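Local coordinates for metallocarboxypeptidase (Trypanosoma cruzi, PDB 3DWC), which probably acts as a metal-dependent carboxypeptidase of the M32 family, releasing C-terminal amino acids other than proline from peptides, at residues His52-Ile57 / Leu97-Val102; Lys61-Ile66 / Arg89-Glu94. One frame throughout, in Å; residues are numbered along the deposited sequence.

Contacts 1 and 2 bring together four consecutive helices, 39-57, 60-71, 78-95 and 99-122, on one side of the largely helical chain. Their segments come in the order 52-57, 61-66, 89-94 and 97-102, so both partners of contact 2 lie between those of contact 1. The contact centres are about 12 Å apart, each about 26 Å from the centre of the chain. Helices 39-57 and 78-95 join them directly: Ile57 packs on Ala90, and the side chains of His54 and Glu94 meet. Contact 1 is polar and at the surface, contact 2 mainly apolar and buried; both belong to the helical framework, away from the cobalt site.

Contact 1. Residues His52-Ile57 / Leu97-Val102; sequences HMHDTI and LPEEFV
His54 and Glu99 form a histidine-carboxylate hydrogen bond that spans two helices of this mostly alpha-helical M32 peptidase. His54 lies in the last turns of helix 39-57 and Glu99 in the first turn of helix 99-122, just after the N-cap residue Pro98. The backbones stay well apart, with His54 CA 10.1 Å from Glu99 CA, and the two side chains bridge the gap. With its CG anti to the backbone N (chi1 177°), His54 carries its imidazole out from the helix toward the glutamate. Glu99 reaches back with a chain that is extended beyond CG. The bond runs from His54 NE2 to Glu99 OE1 over 3.1 Å. Its acceptor lies almost exactly in the imidazole plane, at the ring edge, but the N-H is not aimed straight at it, the angle at hydrogen being 144°. At the acceptor, NE2 meets OE1 on the anti side and somewhat out of the carboxylate plane; the two planes are 42° apart. His54 CD2 is also near the same oxygen, 3.6 Å from Glu99 OE1. The other ring nitrogen, ND1, faces Glu94 OE2 in a probable hydrogen bond modelled too short for its length to be trusted. If that bond is real, carboxylates at both nitrogens would probably favour a protonated imidazole, whose charge could also ease the like charges of Asp55 and Glu99, with Asp55 OD1 4.8 Å from Glu99 OE1. Elsewhere on helix 39-57, His52 turns to the dimer interface, where its ring stacks on His52 of the second subunit. Within the helix, Thr56 OG1 sits over the centre of the His52 ring and donates a 2.8 Å hydrogen bond to His52 O.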
# COMPACT_ATOMS: atom_id res chain seq x y z
N HIS B 52 -6.95 -1.61 -17.96
CA HIS B 52 -5.88 -2.29 -18.68
C HIS B 52 -6.06 -3.80 -18.54
O HIS B 52 -6.02 -4.54 -19.52
CB HIS B 52 -4.51 -1.82 -18.19
CG HIS B 52 -3.36 -2.42 -18.94
ND1 HIS B 52 -3.21 -2.29 -20.30
CD2 HIS B 52 -2.32 -3.19 -18.52
CE1 HIS B 52 -2.13 -2.95 -20.69
NE2 HIS B 52 -1.57 -3.50 -19.62
N MET B 53 -6.33 -4.26 -17.33
CA MET B 53 -6.59 -5.69 -17.12
C MET B 53 -7.75 -6.14 -17.98
O MET B 53 -7.69 -7.18 -18.62
CB MET B 53 -6.87 -5.97 -15.67
CG MET B 53 -5.72 -5.63 -14.79
SD MET B 53 -6.03 -5.99 -13.07
CE MET B 53 -6.17 -7.78 -13.10
N HIS B 54 -8.80 -5.32 -18.06
CA HIS B 54 -9.94 -5.64 -18.91
C HIS B 54 -9.62 -5.74 -20.41
O HIS B 54 -10.09 -6.68 -21.08
CB HIS B 54 -11.04 -4.61 -18.72
CG HIS B 54 -12.22 -4.83 -19.61
ND1 HIS B 54 -13.15 -5.82 -19.37
CD2 HIS B 54 -12.63 -4.19 -20.73
CE1 HIS B 54 -14.09 -5.76 -20.30
NE2 HIS B 54 -13.79 -4.78 -21.14
N ASP B 55 -8.86 -4.78 -20.93
CA ASP B 55 -8.42 -4.78 -22.33
C ASP B 55 -7.49 -5.95 -22.63
O ASP B 55 -7.55 -6.52 -23.71
CB ASP B 55 -7.68 -3.49 -22.66
CG ASP B 55 -8.57 -2.28 -22.66
OD1 ASP B 55 -9.81 -2.42 -22.62
OD2 ASP B 55 -8.03 -1.16 -22.68
N THR B 56 -6.65 -6.31 -21.67
CA THR B 56 -5.74 -7.43 -21.81
C THR B 56 -6.48 -8.76 -21.95
O THR B 56 -6.21 -9.50 -22.90
CB THR B 56 -4.76 -7.48 -20.62
OG1 THR B 56 -4.06 -6.24 -20.56
CG2 THR B 56 -3.75 -8.61 -20.76
N ILE B 57 -7.42 -9.05 -21.05
CA ILE B 57 -8.16 -10.34 -21.09
C ILE B 57 -9.21 -10.39 -22.19
O ILE B 57 -9.57 -11.49 -22.62
CB ILE B 57 -8.81 -10.71 -19.71
CG1 ILE B 57 -9.00 -12.26 -19.59
CG2 ILE B 57 -10.11 -9.96 -19.51
CD1 ILE B 57 -9.58 -12.77 -18.25
N LEU B 97 -20.16 -9.98 -20.87
CA LEU B 97 -20.92 -8.75 -20.69
C LEU B 97 -20.43 -7.69 -21.68
O LEU B 97 -19.25 -7.33 -21.64
CB LEU B 97 -20.72 -8.22 -19.27
CG LEU B 97 -21.23 -9.04 -18.07
CD1 LEU B 97 -21.33 -8.13 -16.86
CD2 LEU B 97 -22.58 -9.69 -18.34
N PRO B 98 -21.32 -7.18 -22.55
CA PRO B 98 -20.91 -6.05 -23.40
C PRO B 98 -20.58 -4.78 -22.60
O PRO B 98 -21.20 -4.50 -21.57
CB PRO B 98 -22.12 -5.84 -24.32
CG PRO B 98 -22.88 -7.12 -24.26
CD PRO B 98 -22.69 -7.60 -22.85
N GLU B 99 -19.61 -4.01 -23.10
CA GLU B 99 -19.05 -2.87 -22.37
C GLU B 99 -20.11 -1.81 -22.07
O GLU B 99 -20.04 -1.11 -21.06
CB GLU B 99 -17.88 -2.25 -23.14
CG GLU B 99 -16.74 -3.24 -23.41
CD GLU B 99 -15.47 -2.58 -23.90
OE1 GLU B 99 -14.39 -3.18 -23.71
OE2 GLU B 99 -15.54 -1.47 -24.48
N GLU B 100 -21.10 -1.74 -22.96
CA GLU B 100 -22.27 -0.87 -22.80
C GLU B 100 -23.04 -1.25 -21.53
O GLU B 100 -23.40 -0.39 -20.73
CB GLU B 100 -23.15 -0.97 -24.06
CG GLU B 100 -24.47 -0.20 -24.02
CD GLU B 100 -25.55 -0.90 -23.20
OE1 GLU B 100 -26.24 -0.21 -22.42
OE2 GLU B 100 -25.69 -2.14 -23.33
N PHE B 101 -23.29 -2.54 -21.35
CA PHE B 101 -23.91 -3.04 -20.12
C PHE B 101 -23.04 -2.73 -18.91
O PHE B 101 -23.52 -2.23 -17.90
CB PHE B 101 -24.15 -4.54 -20.20
CG PHE B 101 -24.84 -5.09 -19.00
CD1 PHE B 101 -26.22 -5.24 -19.00
CD2 PHE B 101 -24.13 -5.43 -17.86
CE1 PHE B 101 -26.86 -5.75 -17.89
CE2 PHE B 101 -24.78 -5.92 -16.75
CZ PHE B 101 -26.15 -6.08 -16.77
N VAL B 102 -21.75 -3.04 -19.03
CA VAL B 102 -20.79 -2.84 -17.94
C VAL B 102 -20.79 -1.40 -17.41
O VAL B 102 -20.92 -1.20 -16.21
CB VAL B 102 -19.35 -3.29 -18.37
CG1 VAL B 102 -18.28 -2.76 -17.42
CG2 VAL B 102 -19.29 -4.80 -18.45

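Contact 2. Residues Lys61-Ile66 / Arg89-Glu94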
# COMPACT_ATOMS: atom_id res chain seq x y z
N LYS B 61 -7.17 -11.77 -29.43
CA LYS B 61 -6.20 -12.87 -29.43
C LYS B 61 -6.41 -13.92 -28.33
O LYS B 61 -6.07 -15.08 -28.53
CB LYS B 61 -4.76 -12.36 -29.42
CG LYS B 61 -4.20 -12.02 -28.04
CD LYS B 61 -2.73 -11.53 -28.09
CE LYS B 61 -2.16 -11.37 -26.67
NZ LYS B 61 -0.66 -11.23 -26.58
N ILE B 62 -6.94 -13.51 -27.17
CA ILE B 62 -7.09 -14.44 -26.05
C ILE B 62 -8.04 -15.56 -26.42
O ILE B 62 -7.73 -16.73 -26.22
CB ILE B 62 -7.59 -13.75 -24.73
CG1 ILE B 62 -6.71 -12.57 -24.37
CG2 ILE B 62 -7.58 -14.72 -23.58
CD1 ILE B 62 -5.23 -12.91 -24.32
N ARG B 63 -9.21 -15.19 -26.92
CA ARG B 63 -10.20 -16.17 -27.38
C ARG B 63 -9.63 -17.14 -28.41
O ARG B 63 -9.82 -18.35 -28.31
CB ARG B 63 -11.40 -15.44 -27.98
CG ARG B 63 -12.55 -16.34 -28.41
CD ARG B 63 -13.45 -15.58 -29.35
NE ARG B 63 -14.50 -16.44 -29.90
CZ ARG B 63 -15.76 -16.47 -29.48
NH1 ARG B 63 -16.18 -15.70 -28.48
NH2 ARG B 63 -16.62 -17.30 -30.09
N ALA B 64 -8.94 -16.60 -29.41
CA ALA B 64 -8.26 -17.40 -30.42
C ALA B 64 -7.22 -18.31 -29.77
O ALA B 64 -7.07 -19.48 -30.15
CB ALA B 64 -7.62 -16.49 -31.47
N LEU B 65 -6.51 -17.80 -28.76
CA LEU B 65 -5.52 -18.61 -28.06
C LEU B 65 -6.20 -19.77 -27.31
O LEU B 65 -5.78 -20.92 -27.39
CB LEU B 65 -4.66 -17.76 -27.12
CG LEU B 65 -3.50 -16.95 -27.72
CD1 LEU B 65 -2.87 -16.08 -26.65
CD2 LEU B 65 -2.45 -17.84 -28.36
N ILE B 66 -7.27 -19.45 -26.59
CA ILE B 66 -8.00 -20.44 -25.83
C ILE B 66 -8.53 -21.54 -26.76
O ILE B 66 -8.42 -22.72 -26.46
CB ILE B 66 -9.17 -19.81 -25.01
CG1 ILE B 66 -8.64 -18.90 -23.88
CG2 ILE B 66 -10.00 -20.87 -24.37
CD1 ILE B 66 -9.76 -18.22 -23.11
N ARG B 89 -12.86 -19.86 -17.98
CA ARG B 89 -13.78 -19.31 -17.01
C ARG B 89 -13.51 -17.82 -16.69
O ARG B 89 -14.45 -17.03 -16.71
CB ARG B 89 -13.73 -20.13 -15.72
CG ARG B 89 -14.54 -19.50 -14.62
CD ARG B 89 -14.58 -20.34 -13.35
NE ARG B 89 -15.17 -19.54 -12.26
CZ ARG B 89 -16.47 -19.23 -12.16
NH1 ARG B 89 -17.37 -19.62 -13.07
NH2 ARG B 89 -16.88 -18.50 -11.14
N ALA B 90 -12.26 -17.47 -16.37
CA ALA B 90 -11.90 -16.06 -16.13
C ALA B 90 -12.18 -15.22 -17.37
O ALA B 90 -12.67 -14.13 -17.26
CB ALA B 90 -10.43 -15.90 -15.72
N TRP B 91 -11.89 -15.76 -18.56
CA TRP B 91 -12.13 -15.04 -19.81
C TRP B 91 -13.63 -14.82 -20.05
O TRP B 91 -14.07 -13.73 -20.41
CB TRP B 91 -11.46 -15.79 -20.97
CG TRP B 91 -11.73 -15.18 -22.30
CD1 TRP B 91 -10.98 -14.23 -22.94
CD2 TRP B 91 -12.82 -15.47 -23.16
NE1 TRP B 91 -11.56 -13.91 -24.14
CE2 TRP B 91 -12.69 -14.67 -24.30
CE3 TRP B 91 -13.91 -16.35 -23.08
CZ2 TRP B 91 -13.60 -14.71 -25.34
CZ3 TRP B 91 -14.81 -16.38 -24.10
CH2 TRP B 91 -14.65 -15.57 -25.22
N GLU B 92 -14.43 -15.86 -19.84
CA GLU B 92 -15.88 -15.73 -20.00
C GLU B 92 -16.48 -14.74 -19.01
O GLU B 92 -17.39 -14.00 -19.33
CB GLU B 92 -16.55 -17.11 -19.86
CG GLU B 92 -16.36 -17.97 -21.10
CD GLU B 92 -16.93 -19.37 -20.97
OE1 GLU B 92 -16.69 -20.19 -21.87
OE2 GLU B 92 -17.62 -19.64 -19.97
N LEU B 93 -15.94 -14.70 -17.80
CA LEU B 93 -16.47 -13.81 -16.78
C LEU B 93 -16.29 -12.33 -17.16
O LEU B 93 -17.09 -11.50 -16.74
CB LEU B 93 -15.81 -14.09 -15.43
CG LEU B 93 -16.31 -15.30 -14.63
CD1 LEU B 93 -15.34 -15.72 -13.49
CD2 LEU B 93 -17.71 -15.03 -14.09
N GLU B 94 -15.24 -12.00 -17.91
CA GLU B 94 -15.02 -10.60 -18.35
C GLU B 94 -15.57 -10.31 -19.73
O GLU B 94 -15.83 -9.15 -20.07
CB GLU B 94 -13.53 -10.23 -18.34
CG GLU B 94 -13.06 -9.53 -17.05
CD GLU B 94 -13.70 -8.17 -16.79
OE1 GLU B 94 -14.13 -7.96 -15.64
OE2 GLU B 94 -13.78 -7.30 -17.68
O HOH W 1 -11.13 -12.30 -26.55
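Trp91 of helix 78-95 inserts its indole against helix 60-71, meeting Ile62, Arg63 and Ile66 where two roughly antiparallel helix segments pack, their N-to-C directions 146° apart. Chi1 of 176° swings the indole away from its own backbone N and into the space between the helices, whose axes lie 11.2 Å apart. The apolar contacts are divided along the side chain. Ile66 brings CD1 to the root of the indole, 3.7 Å from Trp91 CB, while the Ile62 methyl CG2 lies 3.5 Å from Trp91 CD1 on the pyrrole part. Ile62 also packs on Leu9 of helix 3-32. At the benzene end, Arg63 runs its aliphatic stem past the ring, with CB 3.5 Å from Trp91 CZ2. The extended arginine chain then places NH1 3.6 Å from Trp91 CH2, the guanidinium steeply inclined to the indole at 69°. Polar contact is made through a water at the indole edge: it lies in the ring plane and accepts a 2.9 Å hydrogen bond from Trp91 NE1. The same water is only weakly bound by the backbone N of Arg63. The chemistry implies a mainly hydrophobic helix junction in which one aromatic ring supplies the common surface, and the water satisfies the indole N-H of this buried tryptophan.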